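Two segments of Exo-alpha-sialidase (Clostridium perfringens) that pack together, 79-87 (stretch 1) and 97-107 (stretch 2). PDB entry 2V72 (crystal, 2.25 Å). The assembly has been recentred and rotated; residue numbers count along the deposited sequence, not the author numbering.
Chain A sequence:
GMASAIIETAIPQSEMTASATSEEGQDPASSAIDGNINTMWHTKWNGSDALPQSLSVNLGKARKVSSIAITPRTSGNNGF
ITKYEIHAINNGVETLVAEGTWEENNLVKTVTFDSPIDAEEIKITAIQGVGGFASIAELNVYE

Stretch 1, residues 79-87: GFITKYEIH
Stretch 2 (97-107) VAEGTWEENNL

The strand that runs through Tyr84 to His87 lies antiparallel to the one ending at Thr101, their axes 175° apart in direction and 4.5 Å apart at closest approach. The register pairs Lys83 with Thr101, Tyr84 with Gly100, Glu85 with Glu99 and Ile86 with Ala98. Tyr84 N donates to Gly100 O (3.1 Å) and Gly100 N to Tyr84 O (3.3 Å); Ile86 N donates to Ala98 O (2.7 Å) and Ala98 N to Ile86 O (3.2 Å). Between these rungs the backbones draw together, with Glu85 CA 4.2 Å from Glu99 CA. Most phi/psi values are extended, -126/125 at Ile86 and -157/149 at Ala98, for example; Gly100 is stretched flat at 168/-150.

At Val97 the ladder is irregular. Its phi/psi of -129/-15 breaks the extended run, and Val97 N also donates to Ile86 O at 2.8 Å, so one carbonyl receives two successive amides. At the other end the chain turns a corner at Lys83, after Thr82 at -105/-29. Thr82 O accepts from Trp102 N (2.7 Å) and from Thr101 OG1 (3.0 Å), the hydroxyl of a side chain with chi1 at -114°.

The main fit of bump into hollow lies on the face carrying Tyr84, Gly100, Ile86 and Ala98. Tyr84, with chi1 p (68°) and chi2 92°, lays its ring across the neighbouring strand, where Gly100 leaves a hollow. Gly100 CA lies 4.2 Å from the centroid of the Tyr84 ring, 28° off the normal, a CH-pi contact. An ideal CB there would come within 3.1 Å of Tyr84 OH, so the missing side chain makes room for the tyrosine. The opposite ring face is covered by Trp102 (chi1 m, -76°; chi2 -33°), whose six-membered ring forms an offset stack with centroids 3.9 Å apart and planes at 18°. Tyr84 CE2 and Trp102 CE2 approach to 3.3 Å. Tyrosine is thus sandwiched between a glycine backbone and a broad indole, both flat enough to lie close.

Trp102 also meets Ile81 (chi1 m, chi2 t), with Ile81 CB 4.0 Å from Trp102 CE3 and Ile81 O 3.3 Å from Trp102 CB. Further along the ladder, small Ala98 suits branched Ile86 (m, t): Ile86 CB and Ala98 CB lie 3.7 Å apart. Ile86 CG2 reaches Val97 CG1 (chi1 p) at 3.9 Å, extending the apolar surface.

The other face is polar and more open. Glu85 CG packs against Glu99 CB at 4.1 Å through the aliphatic parts of the chains, while extended Lys83 leads its end away.

Beyond the corner, Phe80 (chi1 m, chi2 171°) points toward the loop. One face of its ring lies over Asn105 C, with Phe80 CE1 3.5 Å from Asn105 C; Phe80 CZ is also 3.8 Å from Asn106 CB. A water bridges the gap nearby, donating to Ile81 O (2.6 Å) and Glu103 O (2.8 Å). The CA-to-CB bond of Asn105 (chi1 p) points away, and Asn105 OD1 accepts from Leu107 N at 3.1 Å.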

# COMPACT_ATOMS: atom_id res chain seq x y z
N GLY A 79 7.59 9.83 -4.98
CA GLY A 79 7.15 8.60 -4.32
C GLY A 79 6.26 7.68 -5.13
O GLY A 79 5.75 6.69 -4.60
N PHE A 80 6.03 8.01 -6.41
CA PHE A 80 5.41 7.07 -7.32
C PHE A 80 6.26 5.81 -7.18
O PHE A 80 7.45 5.83 -7.50
CB PHE A 80 5.47 7.55 -8.78
CG PHE A 80 4.40 8.56 -9.17
CD1 PHE A 80 4.47 9.20 -10.41
CD2 PHE A 80 3.35 8.87 -8.33
CE1 PHE A 80 3.50 10.13 -10.80
CE2 PHE A 80 2.37 9.80 -8.71
CZ PHE A 80 2.45 10.42 -9.95
N ILE A 81 5.67 4.73 -6.67
CA ILE A 81 6.41 3.48 -6.52
C ILE A 81 6.54 2.81 -7.89
O ILE A 81 5.55 2.62 -8.59
CB ILE A 81 5.73 2.53 -5.50
CG1 ILE A 81 5.58 3.24 -4.14
CG2 ILE A 81 6.53 1.22 -5.38
CD1 ILE A 81 4.70 2.53 -3.13
N THR A 82 7.78 2.48 -8.26
CA THR A 82 8.07 1.88 -9.56
C THR A 82 8.39 0.38 -9.49
O THR A 82 8.16 -0.35 -10.45
CB THR A 82 9.25 2.59 -10.27
OG1 THR A 82 10.44 2.46 -9.49
CG2 THR A 82 8.93 4.07 -10.52
N LYS A 83 8.94 -0.07 -8.36
CA LYS A 83 9.25 -1.48 -8.14
C LYS A 83 8.77 -1.87 -6.73
O LYS A 83 9.07 -1.18 -5.75
CB LYS A 83 10.75 -1.73 -8.29
CG LYS A 83 11.12 -3.16 -8.66
CD LYS A 83 12.63 -3.39 -8.64
CE LYS A 83 12.94 -4.86 -8.91
NZ LYS A 83 14.14 -5.38 -8.16
N TYR A 84 8.02 -2.97 -6.65
CA TYR A 84 7.29 -3.32 -5.44
C TYR A 84 7.31 -4.82 -5.11
O TYR A 84 7.64 -5.66 -5.96
CB TYR A 84 5.83 -2.84 -5.54
CG TYR A 84 5.02 -3.58 -6.59
CD1 TYR A 84 4.27 -4.71 -6.25
CD2 TYR A 84 5.01 -3.16 -7.92
CE1 TYR A 84 3.54 -5.40 -7.21
CE2 TYR A 84 4.29 -3.84 -8.89
CZ TYR A 84 3.55 -4.96 -8.53
OH TYR A 84 2.84 -5.62 -9.49
N GLU A 85 6.95 -5.13 -3.87
CA GLU A 85 6.63 -6.49 -3.42
C GLU A 85 5.39 -6.38 -2.57
O GLU A 85 5.18 -5.38 -1.89
CB GLU A 85 7.74 -7.06 -2.55
CG GLU A 85 8.98 -7.59 -3.27
CD GLU A 85 10.05 -8.06 -2.29
OE1 GLU A 85 9.87 -7.87 -1.06
OE2 GLU A 85 11.08 -8.61 -2.73
N ILE A 86 4.56 -7.42 -2.60
CA ILE A 86 3.40 -7.51 -1.72
C ILE A 86 3.45 -8.84 -0.95
O ILE A 86 3.56 -9.91 -1.54
CB ILE A 86 2.06 -7.36 -2.50
CG1 ILE A 86 2.03 -6.04 -3.30
CG2 ILE A 86 0.86 -7.48 -1.56
CD1 ILE A 86 0.68 -5.70 -3.93
N HIS A 87 3.40 -8.75 0.38
CA HIS A 87 3.38 -9.93 1.25
C HIS A 87 2.07 -9.93 2.01
O HIS A 87 1.53 -8.87 2.33
CB HIS A 87 4.51 -9.89 2.28
CG HIS A 87 5.88 -9.97 1.70
ND1 HIS A 87 6.49 -8.90 1.08
CD2 HIS A 87 6.78 -10.98 1.68
CE1 HIS A 87 7.70 -9.25 0.69
NE2 HIS A 87 7.91 -10.51 1.04
N VAL A 97 3.36 -12.61 -2.24
CA VAL A 97 2.17 -12.92 -3.03
C VAL A 97 2.04 -12.09 -4.32
O VAL A 97 1.25 -12.42 -5.20
CB VAL A 97 0.89 -12.80 -2.16
CG1 VAL A 97 0.48 -11.33 -1.96
CG2 VAL A 97 -0.24 -13.64 -2.74
N ALA A 98 2.83 -11.02 -4.42
CA ALA A 98 2.90 -10.20 -5.62
C ALA A 98 4.22 -9.46 -5.67
O ALA A 98 4.79 -9.13 -4.63
CB ALA A 98 1.73 -9.22 -5.68
N GLU A 99 4.70 -9.21 -6.88
CA GLU A 99 5.89 -8.39 -7.10
C GLU A 99 5.98 -7.99 -8.56
O GLU A 99 5.49 -8.72 -9.42
CB GLU A 99 7.18 -9.11 -6.66
CG GLU A 99 7.30 -10.56 -7.14
CD GLU A 99 8.28 -10.75 -8.29
OE1 GLU A 99 8.24 -9.96 -9.26
OE2 GLU A 99 9.09 -11.70 -8.21
N GLY A 100 6.58 -6.84 -8.83
CA GLY A 100 6.76 -6.37 -10.19
C GLY A 100 7.21 -4.93 -10.30
O GLY A 100 7.90 -4.40 -9.43
N THR A 101 6.80 -4.30 -11.40
CA THR A 101 7.13 -2.92 -11.71
C THR A 101 5.86 -2.14 -12.03
O THR A 101 4.94 -2.68 -12.66
CB THR A 101 8.19 -2.86 -12.87
OG1 THR A 101 9.42 -2.33 -12.36
CG2 THR A 101 7.73 -2.00 -14.04
N TRP A 102 5.80 -0.90 -11.57
CA TRP A 102 4.71 0.01 -11.91
C TRP A 102 5.23 1.20 -12.71
O TRP A 102 6.36 1.66 -12.51
CB TRP A 102 3.99 0.51 -10.66
CG TRP A 102 3.07 -0.49 -10.02
CD1 TRP A 102 2.32 -1.46 -10.65
CD2 TRP A 102 2.75 -0.58 -8.62
NE1 TRP A 102 1.58 -2.16 -9.72
CE2 TRP A 102 1.82 -1.65 -8.48
CE3 TRP A 102 3.16 0.12 -7.48
CZ2 TRP A 102 1.31 -2.03 -7.23
CZ3 TRP A 102 2.65 -0.26 -6.24
CH2 TRP A 102 1.73 -1.33 -6.12
N GLU A 103 4.38 1.69 -13.62
CA GLU A 103 4.67 2.87 -14.43
C GLU A 103 4.76 4.14 -13.59
O GLU A 103 4.19 4.21 -12.49
CB GLU A 103 3.57 3.06 -15.49
CG GLU A 103 3.90 2.55 -16.88
CD GLU A 103 2.81 2.90 -17.87
OE1 GLU A 103 1.80 2.16 -17.92
OE2 GLU A 103 2.95 3.92 -18.60
N GLU A 104 5.45 5.15 -14.12
CA GLU A 104 5.55 6.47 -13.51
C GLU A 104 4.40 7.41 -13.87
O GLU A 104 4.57 8.36 -14.64
CB GLU A 104 6.85 7.13 -13.93
CG GLU A 104 8.00 6.87 -13.00
CD GLU A 104 9.19 7.71 -13.37
OE1 GLU A 104 9.07 8.96 -13.33
OE2 GLU A 104 10.25 7.12 -13.70
N ASN A 105 3.24 7.16 -13.28
CA ASN A 105 2.08 8.02 -13.47
C ASN A 105 1.16 7.91 -12.27
O ASN A 105 1.41 7.10 -11.37
CB ASN A 105 1.35 7.68 -14.79
CG ASN A 105 0.88 6.24 -14.85
OD1 ASN A 105 0.20 5.75 -13.95
ND2 ASN A 105 1.23 5.55 -15.94
N ASN A 106 0.10 8.71 -12.25
CA ASN A 106 -0.83 8.74 -11.11
C ASN A 106 -2.08 7.86 -11.27
O ASN A 106 -3.05 8.02 -10.52
CB ASN A 106 -1.22 10.19 -10.79
CG ASN A 106 -1.99 10.87 -11.91
OD1 ASN A 106 -2.46 12.00 -11.74
ND2 ASN A 106 -2.12 10.20 -13.06
N LEU A 107 -2.06 6.95 -12.23
CA LEU A 107 -3.17 6.03 -12.43
C LEU A 107 -3.18 4.99 -11.32
O LEU A 107 -2.13 4.51 -10.90
CB LEU A 107 -3.07 5.32 -13.80
CG LEU A 107 -3.04 6.17 -15.09
CD1 LEU A 107 -2.45 5.39 -16.25
CD2 LEU A 107 -4.41 6.70 -15.44
O HOH W 1 4.23 4.64 -9.68